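Local coordinates for uncharacterized protein (Escherichia coli UMEA 3162-1, PDB 4X5M) that mediates, as a homodimer, transmembrane sugar transport down a concentration gradient, probably by rocking movements that open a cargo-binding cavity to each side of the membrane in turn, at residues M39-L44 and P75-T80; G46-I51 and V68-A73. All coordinates share one frame; numbering follows the deposited sequence.

Both interactions join the same two antiparallel transmembrane helices, 37-57 and 60-86, at successive levels along their length, with centres about 10 Å apart. Along the chain, interaction 2 (46-51 with 68-73) is nested inside interaction 1 (39-44 with 75-80), as expected of a helical hairpin: interaction 2 lies nearer the turn and interaction 1 nearer the open end. The two are continuous. Leu-44 packs through CD2 on CD1 of Leu-70, 3.7 Å away, and also on Ala-73, while the Phe-43 ring rests against Thr-69. Both also touch the same monoolein-type lipid and the second subunit, which places the hairpin at the dimer interface of the transporter.

Interaction 1 (M39-L44 and P75-T80); sequences MYIMFL and PVLVIT. With OLA (oleic acid), chain D; OLB ((2S)-2,3-dihydroxypropyl (9Z)-octadec-9-enoate), chain G.
Chi1 (179°) sets Leu-77 CG anti to the backbone N, and chi2 (53°) then places CD1; the two methyls meet three residues of 39-44. Leu-77 CD2 meets Leu-44 CD1 at 3.6 Å and Ile-41 CG1 at 3.9 Å, whereas CD1 turns to Tyr-40 CB. Val-76 likewise holds CG1 anti to its N (chi1 169°), which sets this methyl against the phenol end of Tyr-40: CG1 is 3.5 Å from Tyr-40 OH and 3.6 Å from CZ. The two side chains cross at about a right angle, and the methyl approaches the ring obliquely. The contact is made by van der Waals packing, with the Val-76 methyl reaching as far as the Tyr-40 hydroxyl oxygen. Within 75-80, Val-76 O takes two bonds from Thr-80, one from N and one from OG1 (2.7 Å), arriving from opposite faces of the carbonyl plane. Phe-43, which does not touch 75-80, has its ring edge against the chain of OLB, with Phe-43 CZ 3.5 Å from OLB C3. Phe-19 of the second subunit meets the rings of Tyr-40 and Phe-43 edge-to-face. The arrangement is the apolar packing of an antiparallel transmembrane helix pair within the three-helix unit of the SemiSWEET (PQ-loop) fold.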
ATOM      1  N   MET A  39       3.152 -12.930  -1.926  1.00 23.81           N
ATOM      2  CA  MET A  39       2.469 -11.672  -1.637  1.00 27.18           C
ATOM      3  C   MET A  39       3.094 -10.503  -2.397  1.00 23.93           C
ATOM      4  O   MET A  39       2.384  -9.628  -2.891  1.00 26.59           O
ATOM      5  CB  MET A  39       2.474 -11.385  -0.129  1.00 30.43           C
ATOM      6  CG  MET A  39       1.607 -12.332   0.687  1.00 36.88           C
ATOM      7  SD  MET A  39       1.114 -11.652   2.289  1.00 45.12           S
ATOM      8  CE  MET A  39       2.705 -11.325   3.036  1.00 35.64           C
ATOM      9  N   TYR A  40       4.420 -10.494  -2.500  1.00 23.67           N
ATOM     10  CA  TYR A  40       5.109  -9.408  -3.191  1.00 26.34           C
ATOM     11  C   TYR A  40       4.934  -9.490  -4.704  1.00 26.64           C
ATOM     12  O   TYR A  40       4.867  -8.464  -5.381  1.00 28.88           O
ATOM     13  CB  TYR A  40       6.596  -9.395  -2.826  1.00 27.57           C
ATOM     14  CG  TYR A  40       6.930  -8.356  -1.784  1.00 30.50           C
ATOM     15  CD1 TYR A  40       6.727  -8.610  -0.434  1.00 30.63           C
ATOM     16  CD2 TYR A  40       7.431  -7.113  -2.150  1.00 26.91           C
ATOM     17  CE1 TYR A  40       7.023  -7.660   0.526  1.00 31.22           C
ATOM     18  CE2 TYR A  40       7.729  -6.154  -1.198  1.00 31.54           C
ATOM     19  CZ  TYR A  40       7.524  -6.434   0.139  1.00 33.13           C
ATOM     20  OH  TYR A  40       7.819  -5.486   1.092  1.00 33.62           O
ATOM     21  N   ILE A  41       4.859 -10.707  -5.233  1.00 25.79           N
ATOM     22  CA  ILE A  41       4.602 -10.896  -6.656  1.00 24.05           C
ATOM     23  C   ILE A  41       3.190 -10.427  -6.994  1.00 23.05           C
ATOM     24  O   ILE A  41       2.973  -9.756  -8.005  1.00 28.29           O
ATOM     25  CB  ILE A  41       4.785 -12.367  -7.082  1.00 28.27           C
ATOM     26  CG1 ILE A  41       6.253 -12.772  -6.956  1.00 27.31           C
ATOM     27  CG2 ILE A  41       4.309 -12.577  -8.511  1.00 26.79           C
ATOM     28  CD1 ILE A  41       6.531 -14.203  -7.369  1.00 39.01           C
ATOM     29  N   MET A  42       2.234 -10.775  -6.137  1.00 25.45           N
ATOM     30  CA  MET A  42       0.867 -10.284  -6.279  1.00 28.87           C
ATOM     31  C   MET A  42       0.829  -8.763  -6.190  1.00 22.78           C
ATOM     32  O   MET A  42       0.155  -8.098  -6.978  1.00 22.86           O
ATOM     33  CB  MET A  42      -0.044 -10.887  -5.208  1.00 27.02           C
ATOM     34  CG  MET A  42      -0.516 -12.300  -5.489  1.00 47.15           C
ATOM     35  SD  MET A  42      -1.731 -12.834  -4.268  1.00 66.80           S
ATOM     36  CE  MET A  42      -2.906 -11.483  -4.359  1.00 35.66           C
ATOM     37  N   PHE A  43       1.561  -8.222  -5.221  1.00 25.39           N
ATOM     38  CA  PHE A  43       1.615  -6.783  -4.995  1.00 23.90           C
ATOM     39  C   PHE A  43       2.197  -6.052  -6.199  1.00 23.95           C
ATOM     40  O   PHE A  43       1.645  -5.052  -6.655  1.00 26.65           O
ATOM     41  CB  PHE A  43       2.441  -6.474  -3.743  1.00 25.40           C
ATOM     42  CG  PHE A  43       2.478  -5.015  -3.384  1.00 23.29           C
ATOM     43  CD1 PHE A  43       1.337  -4.368  -2.943  1.00 27.53           C
ATOM     44  CD2 PHE A  43       3.660  -4.296  -3.471  1.00 31.02           C
ATOM     45  CE1 PHE A  43       1.369  -3.028  -2.607  1.00 30.10           C
ATOM     46  CE2 PHE A  43       3.699  -2.956  -3.135  1.00 29.61           C
ATOM     47  CZ  PHE A  43       2.551  -2.322  -2.702  1.00 29.95           C
ATOM     48  N   LEU A  44       3.315  -6.563  -6.709  1.00 24.62           N
ATOM     49  CA  LEU A  44       3.986  -5.957  -7.854  1.00 27.77           C
ATOM     50  C   LEU A  44       3.142  -6.063  -9.120  1.00 24.31           C
ATOM     51  O   LEU A  44       3.158  -5.163  -9.961  1.00 22.89           O
ATOM     52  CB  LEU A  44       5.354  -6.604  -8.077  1.00 23.12           C
ATOM     53  CG  LEU A  44       6.456  -6.150  -7.117  1.00 27.70           C
ATOM     54  CD1 LEU A  44       7.721  -6.962  -7.324  1.00 35.32           C
ATOM     55  CD2 LEU A  44       6.732  -4.669  -7.304  1.00 31.96           C
ATOM     56  N   PRO A  75      13.226  -4.048  -5.290  1.00 26.02           N
ATOM     57  CA  PRO A  75      14.478  -4.467  -4.647  1.00 28.25           C
ATOM     58  C   PRO A  75      14.253  -5.387  -3.450  1.00 24.76           C
ATOM     59  O   PRO A  75      15.074  -6.270  -3.202  1.00 24.49           O
ATOM     60  CB  PRO A  75      15.103  -3.140  -4.199  1.00 31.70           C
ATOM     61  CG  PRO A  75      14.533  -2.132  -5.121  1.00 35.84           C
ATOM     62  CD  PRO A  75      13.122  -2.577  -5.344  1.00 29.21           C
ATOM     63  N   VAL A  76      13.160  -5.178  -2.722  1.00 27.21           N
ATOM     64  CA  VAL A  76      12.822  -6.028  -1.583  1.00 25.22           C
ATOM     65  C   VAL A  76      12.602  -7.475  -2.022  1.00 26.84           C
ATOM     66  O   VAL A  76      13.100  -8.408  -1.389  1.00 27.43           O
ATOM     67  CB  VAL A  76      11.566  -5.513  -0.848  1.00 27.24           C
ATOM     68  CG1 VAL A  76      11.074  -6.539   0.163  1.00 27.99           C
ATOM     69  CG2 VAL A  76      11.859  -4.188  -0.163  1.00 29.05           C
ATOM     70  N   LEU A  77      11.865  -7.658  -3.114  1.00 24.73           N
ATOM     71  CA  LEU A  77      11.619  -8.996  -3.643  1.00 23.36           C
ATOM     72  C   LEU A  77      12.913  -9.631  -4.150  1.00 25.48           C
ATOM     73  O   LEU A  77      13.146 -10.824  -3.946  1.00 24.19           O
ATOM     74  CB  LEU A  77      10.574  -8.959  -4.763  1.00 25.99           C
ATOM     75  CG  LEU A  77      10.241 -10.309  -5.410  1.00 24.75           C
ATOM     76  CD1 LEU A  77       9.864 -11.338  -4.354  1.00 28.83           C
ATOM     77  CD2 LEU A  77       9.127 -10.166  -6.432  1.00 26.97           C
ATOM     78  N   VAL A  78      13.750  -8.828  -4.804  1.00 27.19           N
ATOM     79  CA  VAL A  78      15.041  -9.299  -5.305  1.00 27.56           C
ATOM     80  C   VAL A  78      15.903  -9.870  -4.182  1.00 26.95           C
ATOM     81  O   VAL A  78      16.406 -10.988  -4.281  1.00 28.49           O
ATOM     82  CB  VAL A  78      15.825  -8.171  -6.011  1.00 28.27           C
ATOM     83  CG1 VAL A  78      17.287  -8.562  -6.180  1.00 31.00           C
ATOM     84  CG2 VAL A  78      15.200  -7.847  -7.355  1.00 28.77           C
ATOM     85  N   ILE A  79      16.063  -9.093  -3.116  1.00 27.57           N
ATOM     86  CA  ILE A  79      16.828  -9.528  -1.952  1.00 25.61           C
ATOM     87  C   ILE A  79      16.201 -10.770  -1.320  1.00 29.02           C
ATOM     88  O   ILE A  79      16.908 -11.683  -0.890  1.00 32.86           O
ATOM     89  CB  ILE A  79      16.930  -8.405  -0.896  1.00 30.72           C
ATOM     90  CG1 ILE A  79      17.610  -7.172  -1.492  1.00 33.44           C
ATOM     91  CG2 ILE A  79      17.690  -8.886   0.331  1.00 32.06           C
ATOM     92  CD1 ILE A  79      17.603  -5.969  -0.573  1.00 28.74           C
ATOM     93  N   THR A  80      14.872 -10.802  -1.281  1.00 28.12           N
ATOM     94  CA  THR A  80      14.146 -11.938  -0.722  1.00 31.01           C
ATOM     95  C   THR A  80      14.441 -13.220  -1.496  1.00 35.35           C
ATOM     96  O   THR A  80      14.689 -14.271  -0.904  1.00 36.15           O
ATOM     97  CB  THR A  80      12.622 -11.694  -0.720  1.00 28.19           C
ATOM     98  OG1 THR A  80      12.322 -10.542   0.078  1.00 30.42           O
ATOM     99  CG2 THR A  80      11.887 -12.898  -0.151  1.00 29.64           C
TER
HETATM  100  C1  OLA D 201      19.732  -4.754  -4.016  1.00 58.73           C
HETATM  101  O1  OLA D 201      20.442  -5.690  -3.561  1.00 52.61           O
HETATM  102  O2  OLA D 201      18.489  -4.909  -4.143  1.00 65.11           O
HETATM  103  C2  OLA D 201      20.372  -3.443  -4.411  1.00 56.58           C
HETATM  104  C3  OLA D 201      19.389  -2.636  -5.230  1.00 50.18           C
HETATM  105  C4  OLA D 201      19.585  -2.937  -6.699  1.00 55.98           C
HETATM  106  C5  OLA D 201      18.357  -2.508  -7.472  1.00 47.17           C
HETATM  107  C6  OLA D 201      18.021  -3.566  -8.500  1.00 49.69           C
HETATM  108  C7  OLA D 201      16.519  -3.687  -8.632  1.00 47.76           C
HETATM  109  C8  OLA D 201      16.181  -4.738  -9.668  1.00 47.37           C
HETATM  110  C9  OLA D 201      16.425  -4.179 -11.053  1.00 45.74           C
HETATM  111  C10 OLA D 201      15.688  -4.609 -12.097  1.00 54.55           C
HETATM  112  C11 OLA D 201      14.605  -5.648 -11.894  1.00 40.99           C
HETATM  113  C12 OLA D 201      13.803  -5.792 -13.170  1.00 41.07           C
HETATM  114  C13 OLA D 201      12.822  -4.645 -13.283  1.00 47.10           C
HETATM  115  C14 OLA D 201      12.356  -4.505 -14.715  1.00 45.18           C
HETATM  116  C15 OLA D 201      11.394  -3.342 -14.821  1.00 47.36           C
HETATM  117  C16 OLA D 201      10.888  -3.213 -16.242  1.00 48.88           C
HETATM  118  C17 OLA D 201       9.576  -2.461 -16.233  1.00 42.51           C
HETATM  119  C18 OLA D 201       9.197  -2.078 -17.646  1.00 42.50           C
HETATM  120  C1  OLB G 204      -0.329   1.795  -4.296  0.50 40.18           C
HETATM  121  C2  OLB G 204       0.442   1.778  -2.996  0.50 41.27           C
HETATM  122  C3  OLB G 204       0.360   0.381  -2.419  0.50 41.19           C
HETATM  123  C4  OLB G 204      -0.054   0.431  -0.961  0.50 46.06           C
HETATM  124  C5  OLB G 204      -0.941  -0.762  -0.644  0.50 42.06           C
HETATM  125  O19 OLB G 204      -0.440   0.775  -4.947  0.50 37.19           O
HETATM  126  O20 OLB G 204      -0.927   2.985  -4.742  0.50 46.79           O
HETATM  127  C21 OLB G 204      -2.011   2.775  -5.613  0.50 39.59           C
HETATM  128  C22 OLB G 204      -2.774   4.069  -5.769  0.50 42.66           C
HETATM  129  O23 OLB G 204      -2.499   4.618  -7.034  0.50 43.32           O
HETATM  130  C24 OLB G 204      -4.254   3.795  -5.652  0.50 43.19           C
HETATM  131  O25 OLB G 204      -4.658   4.021  -4.321  0.50 38.42           O
HETATM  132  C6  OLB G 204      -1.447  -0.742   0.787  0.50 44.22           C
HETATM  133  C7  OLB G 204      -0.298  -0.952   1.758  0.50 49.75           C
HETATM  134  C8  OLB G 204      -0.420  -2.242   2.561  0.50 45.61           C
HETATM  135  C9  OLB G 204      -1.154  -2.028   3.876  0.50 45.08           C
HETATM  136  C10 OLB G 204      -0.539  -1.660   5.024  0.50 42.48           C
HETATM  137  C11 OLB G 204       0.956  -1.451   5.088  0.50 46.79           C
HETATM  138  C12 OLB G 204       1.662  -2.757   5.397  0.50 49.48           C
HETATM  139  C13 OLB G 204       2.819  -2.882   4.428  0.50 48.35           C
HETATM  140  C14 OLB G 204       3.200  -4.327   4.198  0.50 45.43           C
HETATM  141  C15 OLB G 204       4.308  -4.354   3.171  0.50 46.41           C
HETATM  142  C16 OLB G 204       3.791  -3.746   1.885  0.50 46.43           C
HETATM  143  C17 OLB G 204       4.854  -2.867   1.264  0.50 42.10           C
HETATM  144  C18 OLB G 204       4.178  -1.669   0.640  0.50 44.78           C

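Interaction 2 (G46-I51 and V68-A73); sequences GVISWI and VTLFLA. With OLA (oleic acid), chain E; OLB ((2S)-2,3-dihydroxypropyl (9Z)-octadec-9-enoate), chain G.
Thr-69 opens the contact from the 68-73 side, its CG2 methyl 3.9 Å from CG2 of Val-47. CG2 stands anti to the backbone N and OG1 anti to the carbonyl carbon (chi1 -61°), an arrangement that gives the methyl to the neighbouring helix while the hydroxyl bonds back to Ala-65 O, one turn earlier. OG1 also lies 4.0 Å from OLB C2.

Leu-70 carries most of the remaining contact and uses each part of its side chain differently. CB sits by Val-47 CG1 at 4.1 Å, CD1 meets the terminal CD1 of Ile-48 at the same separation, and CD2 is 4.2 Å from Ile-51 CD1. The same CD2 touches the chain of an oleic acid, 3.9 Å from its C10, so that this leucine is shared between the helix pair and a lipid.

Phe-71 takes no part in the contact with 46-51; that oleic acid lies over one face of its ring, with C18 3.6 Å above the plane and offset toward the rim. Farther on, Thr-69 O accepts from the N of both Leu-72 and Ala-73, and Ala-73 packs on Phe-43 of helix 37-57.

Across the pair, Trp-50 receives the glycerol end of OLB over one face of its indole, while its NE1 bonds to Thr-15 OG1 of the second subunit. The axes of 46-51 and 68-73 approach to 10.1 Å, with their directions 157° apart; this is the apolar packing of an antiparallel transmembrane hairpin in the SemiSWEET fold, two copies of which form the transporter.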
ATOM      1  N   GLY A  46      -0.053  -5.886  -9.217  1.00 22.18           N
ATOM      2  CA  GLY A  46      -1.008  -4.802  -9.089  1.00 24.19           C
ATOM      3  C   GLY A  46      -0.377  -3.444  -9.329  1.00 21.23           C
ATOM      4  O   GLY A  46      -0.985  -2.574  -9.956  1.00 25.95           O
ATOM      5  N   VAL A  47       0.842  -3.260  -8.829  1.00 25.78           N
ATOM      6  CA  VAL A  47       1.568  -2.003  -9.000  1.00 22.46           C
ATOM      7  C   VAL A  47       1.788  -1.695 -10.477  1.00 24.70           C
ATOM      8  O   VAL A  47       1.553  -0.574 -10.930  1.00 27.36           O
ATOM      9  CB  VAL A  47       2.931  -2.030  -8.274  1.00 27.96           C
ATOM     10  CG1 VAL A  47       3.780  -0.835  -8.683  1.00 26.00           C
ATOM     11  CG2 VAL A  47       2.731  -2.049  -6.767  1.00 27.36           C
ATOM     12  N   ILE A  48       2.234  -2.701 -11.223  1.00 22.90           N
ATOM     13  CA  ILE A  48       2.411  -2.573 -12.665  1.00 22.11           C
ATOM     14  C   ILE A  48       1.091  -2.206 -13.340  1.00 23.69           C
ATOM     15  O   ILE A  48       1.051  -1.353 -14.228  1.00 22.28           O
ATOM     16  CB  ILE A  48       2.962  -3.878 -13.282  1.00 32.24           C
ATOM     17  CG1 ILE A  48       4.362  -4.177 -12.741  1.00 35.25           C
ATOM     18  CG2 ILE A  48       2.987  -3.789 -14.797  1.00 37.41           C
ATOM     19  CD1 ILE A  48       5.371  -3.079 -13.001  1.00 37.48           C
ATOM     20  N   SER A  49       0.012  -2.842 -12.897  1.00 25.37           N
ATOM     21  CA  SER A  49      -1.311  -2.586 -13.455  1.00 26.28           C
ATOM     22  C   SER A  49      -1.794  -1.169 -13.140  1.00 22.11           C
ATOM     23  O   SER A  49      -2.468  -0.543 -13.959  1.00 24.20           O
ATOM     24  CB  SER A  49      -2.315  -3.618 -12.938  1.00 25.48           C
ATOM     25  OG  SER A  49      -1.929  -4.935 -13.295  1.00 29.37           O
ATOM     26  N   TRP A  50      -1.453  -0.667 -11.956  1.00 21.38           N
ATOM     27  CA  TRP A  50      -1.771   0.715 -11.597  1.00 26.77           C
ATOM     28  C   TRP A  50      -1.052   1.691 -12.519  1.00 28.97           C
ATOM     29  O   TRP A  50      -1.608   2.718 -12.909  1.00 26.42           O
ATOM     30  CB  TRP A  50      -1.392   1.013 -10.143  1.00 27.59           C
ATOM     31  CG  TRP A  50      -2.400   0.583  -9.119  1.00 30.76           C
ATOM     32  CD1 TRP A  50      -2.224  -0.353  -8.144  1.00 31.01           C
ATOM     33  CD2 TRP A  50      -3.734   1.082  -8.960  1.00 29.42           C
ATOM     34  NE1 TRP A  50      -3.366  -0.474  -7.390  1.00 29.64           N
ATOM     35  CE2 TRP A  50      -4.310   0.399  -7.873  1.00 25.61           C
ATOM     36  CE3 TRP A  50      -4.501   2.038  -9.634  1.00 28.61           C
ATOM     37  CZ2 TRP A  50      -5.613   0.637  -7.441  1.00 26.20           C
ATOM     38  CZ3 TRP A  50      -5.796   2.275  -9.207  1.00 31.48           C
ATOM     39  CH2 TRP A  50      -6.339   1.577  -8.120  1.00 27.24           C
ATOM     40  N   ILE A  51       0.194   1.368 -12.852  1.00 26.73           N
ATOM     41  CA  ILE A  51       0.992   2.200 -13.746  1.00 24.93           C
ATOM     42  C   ILE A  51       0.345   2.269 -15.126  1.00 24.56           C
ATOM     43  O   ILE A  51       0.233   3.343 -15.713  1.00 22.22           O
ATOM     44  CB  ILE A  51       2.437   1.675 -13.868  1.00 27.80           C
ATOM     45  CG1 ILE A  51       3.150   1.779 -12.518  1.00 23.93           C
ATOM     46  CG2 ILE A  51       3.202   2.452 -14.928  1.00 30.56           C
ATOM     47  CD1 ILE A  51       4.586   1.297 -12.539  1.00 27.86           C
ATOM     48  N   VAL A  68       7.242   4.969  -7.619  1.00 22.22           N
ATOM     49  CA  VAL A  68       8.078   5.003  -6.422  1.00 24.19           C
ATOM     50  C   VAL A  68       7.916   3.710  -5.627  1.00 24.48           C
ATOM     51  O   VAL A  68       8.895   3.149  -5.127  1.00 25.66           O
ATOM     52  CB  VAL A  68       7.741   6.212  -5.519  1.00 31.09           C
ATOM     53  CG1 VAL A  68       8.536   6.149  -4.226  1.00 27.37           C
ATOM     54  CG2 VAL A  68       8.024   7.512  -6.247  1.00 28.23           C
ATOM     55  N   THR A  69       6.676   3.237  -5.526  1.00 23.01           N
ATOM     56  CA  THR A  69       6.385   1.961  -4.876  1.00 22.93           C
ATOM     57  C   THR A  69       7.157   0.831  -5.549  1.00 23.99           C
ATOM     58  O   THR A  69       7.711  -0.042  -4.880  1.00 24.30           O
ATOM     59  CB  THR A  69       4.876   1.639  -4.906  1.00 23.62           C
ATOM     60  OG1 THR A  69       4.155   2.650  -4.192  1.00 24.72           O
ATOM     61  CG2 THR A  69       4.602   0.289  -4.264  1.00 34.23           C
ATOM     62  N   LEU A  70       7.199   0.864  -6.878  1.00 22.85           N
ATOM     63  CA  LEU A  70       7.925  -0.139  -7.650  1.00 30.11           C
ATOM     64  C   LEU A  70       9.416  -0.129  -7.318  1.00 24.77           C
ATOM     65  O   LEU A  70      10.033  -1.181  -7.167  1.00 24.60           O
ATOM     66  CB  LEU A  70       7.719   0.089  -9.150  1.00 26.61           C
ATOM     67  CG  LEU A  70       8.468  -0.856 -10.093  1.00 35.38           C
ATOM     68  CD1 LEU A  70       8.004  -2.293  -9.902  1.00 28.23           C
ATOM     69  CD2 LEU A  70       8.295  -0.420 -11.540  1.00 35.12           C
ATOM     70  N   PHE A  71       9.985   1.067  -7.197  1.00 23.57           N
ATOM     71  CA  PHE A  71      11.405   1.216  -6.888  1.00 26.81           C
ATOM     72  C   PHE A  71      11.731   0.817  -5.451  1.00 28.93           C
ATOM     73  O   PHE A  71      12.897   0.647  -5.095  1.00 34.19           O
ATOM     74  CB  PHE A  71      11.860   2.656  -7.141  1.00 30.11           C
ATOM     75  CG  PHE A  71      12.317   2.910  -8.550  1.00 27.80           C
ATOM     76  CD1 PHE A  71      11.398   3.142  -9.560  1.00 23.33           C
ATOM     77  CD2 PHE A  71      13.666   2.922  -8.863  1.00 30.23           C
ATOM     78  CE1 PHE A  71      11.817   3.377 -10.857  1.00 31.93           C
ATOM     79  CE2 PHE A  71      14.091   3.156 -10.156  1.00 23.99           C
ATOM     80  CZ  PHE A  71      13.167   3.384 -11.155  1.00 31.22           C
ATOM     81  N   LEU A  72      10.698   0.675  -4.627  1.00 25.50           N
ATOM     82  CA  LEU A  72      10.876   0.250  -3.244  1.00 32.47           C
ATOM     83  C   LEU A  72      10.574  -1.234  -3.075  1.00 34.17           C
ATOM     84  O   LEU A  72      11.263  -1.936  -2.335  1.00 37.86           O
ATOM     85  CB  LEU A  72       9.988   1.076  -2.309  1.00 32.85           C
ATOM     86  CG  LEU A  72      10.459   2.499  -2.003  1.00 36.75           C
ATOM     87  CD1 LEU A  72       9.447   3.230  -1.133  1.00 39.05           C
ATOM     88  CD2 LEU A  72      11.823   2.465  -1.332  1.00 36.34           C
ATOM     89  N   ALA A  73       9.549  -1.708  -3.774  1.00 30.46           N
ATOM     90  CA  ALA A  73       9.083  -3.084  -3.626  1.00 30.02           C
ATOM     91  C   ALA A  73       9.937  -4.086  -4.399  1.00 24.20           C
ATOM     92  O   ALA A  73      10.227  -5.173  -3.902  1.00 26.96           O
ATOM     93  CB  ALA A  73       7.627  -3.192  -4.063  1.00 24.76           C
TER
HETATM   94  C1  OLA E 202       3.372   9.311 -19.349  1.00 79.42           C
HETATM   95  O1  OLA E 202       3.478   8.937 -20.546  1.00 77.96           O
HETATM   96  O2  OLA E 202       2.322   9.885 -18.958  1.00 79.19           O
HETATM   97  C2  OLA E 202       4.508   9.068 -18.379  1.00 65.98           C
HETATM   98  C3  OLA E 202       4.457   7.633 -17.905  1.00 58.79           C
HETATM   99  C4  OLA E 202       5.831   7.004 -17.991  1.00 57.20           C
HETATM  100  C5  OLA E 202       5.666   5.501 -18.059  1.00 56.22           C
HETATM  101  C6  OLA E 202       6.877   4.809 -17.473  1.00 60.85           C
HETATM  102  C7  OLA E 202       6.575   3.335 -17.313  1.00 52.32           C
HETATM  103  C8  OLA E 202       7.770   2.629 -16.711  1.00 53.36           C
HETATM  104  C9  OLA E 202       7.628   2.600 -15.206  1.00 41.48           C
HETATM  105  C10 OLA E 202       8.650   2.191 -14.427  1.00 48.32           C
HETATM  106  C11 OLA E 202       9.962   1.754 -15.042  1.00 48.87           C
HETATM  107  C12 OLA E 202      10.943   1.426 -13.938  1.00 48.26           C
HETATM  108  C13 OLA E 202      12.298   1.103 -14.527  1.00 43.45           C
HETATM  109  C14 OLA E 202      12.867  -0.128 -13.851  1.00 53.48           C
HETATM  110  C15 OLA E 202      12.832   0.037 -12.347  1.00 55.61           C
HETATM  111  C16 OLA E 202      13.030  -1.312 -11.693  1.00 51.73           C
HETATM  112  C17 OLA E 202      12.822  -1.192 -10.199  1.00 40.03           C
HETATM  113  C18 OLA E 202      14.063  -0.609  -9.559  1.00 35.36           C
HETATM  114  C1  OLB G 204      -0.329   1.795  -4.296  0.50 40.18           C
HETATM  115  C2  OLB G 204       0.442   1.778  -2.996  0.50 41.27           C
HETATM  116  C3  OLB G 204       0.360   0.381  -2.419  0.50 41.19           C
HETATM  117  C4  OLB G 204      -0.054   0.431  -0.961  0.50 46.06           C
HETATM  118  C5  OLB G 204      -0.941  -0.762  -0.644  0.50 42.06           C
HETATM  119  O19 OLB G 204      -0.440   0.775  -4.947  0.50 37.19           O
HETATM  120  O20 OLB G 204      -0.927   2.985  -4.742  0.50 46.79           O
HETATM  121  C21 OLB G 204      -2.011   2.775  -5.613  0.50 39.59           C
HETATM  122  C22 OLB G 204      -2.774   4.069  -5.769  0.50 42.66           C
HETATM  123  O23 OLB G 204      -2.499   4.618  -7.034  0.50 43.32           O
HETATM  124  C24 OLB G 204      -4.254   3.795  -5.652  0.50 43.19           C
HETATM  125  O25 OLB G 204      -4.658   4.021  -4.321  0.50 38.42           O
HETATM  126  C6  OLB G 204      -1.447  -0.742   0.787  0.50 44.22           C
HETATM  127  C7  OLB G 204      -0.298  -0.952   1.758  0.50 49.75           C
HETATM  128  C8  OLB G 204      -0.420  -2.242   2.561  0.50 45.61           C
HETATM  129  C9  OLB G 204      -1.154  -2.028   3.876  0.50 45.08           C
HETATM  130  C10 OLB G 204      -0.539  -1.660   5.024  0.50 42.48           C
HETATM  131  C11 OLB G 204       0.956  -1.451   5.088  0.50 46.79           C
HETATM  132  C12 OLB G 204       1.662  -2.757   5.397  0.50 49.48           C
HETATM  133  C13 OLB G 204       2.819  -2.882   4.428  0.50 48.35           C
HETATM  134  C14 OLB G 204       3.200  -4.327   4.198  0.50 45.43           C
HETATM  135  C15 OLB G 204       4.308  -4.354   3.171  0.50 46.41           C
HETATM  136  C16 OLB G 204       3.791  -3.746   1.885  0.50 46.43           C
HETATM  137  C17 OLB G 204       4.854  -2.867   1.264  0.50 42.10           C
HETATM  138  C18 OLB G 204       4.178  -1.669   0.640  0.50 44.78           C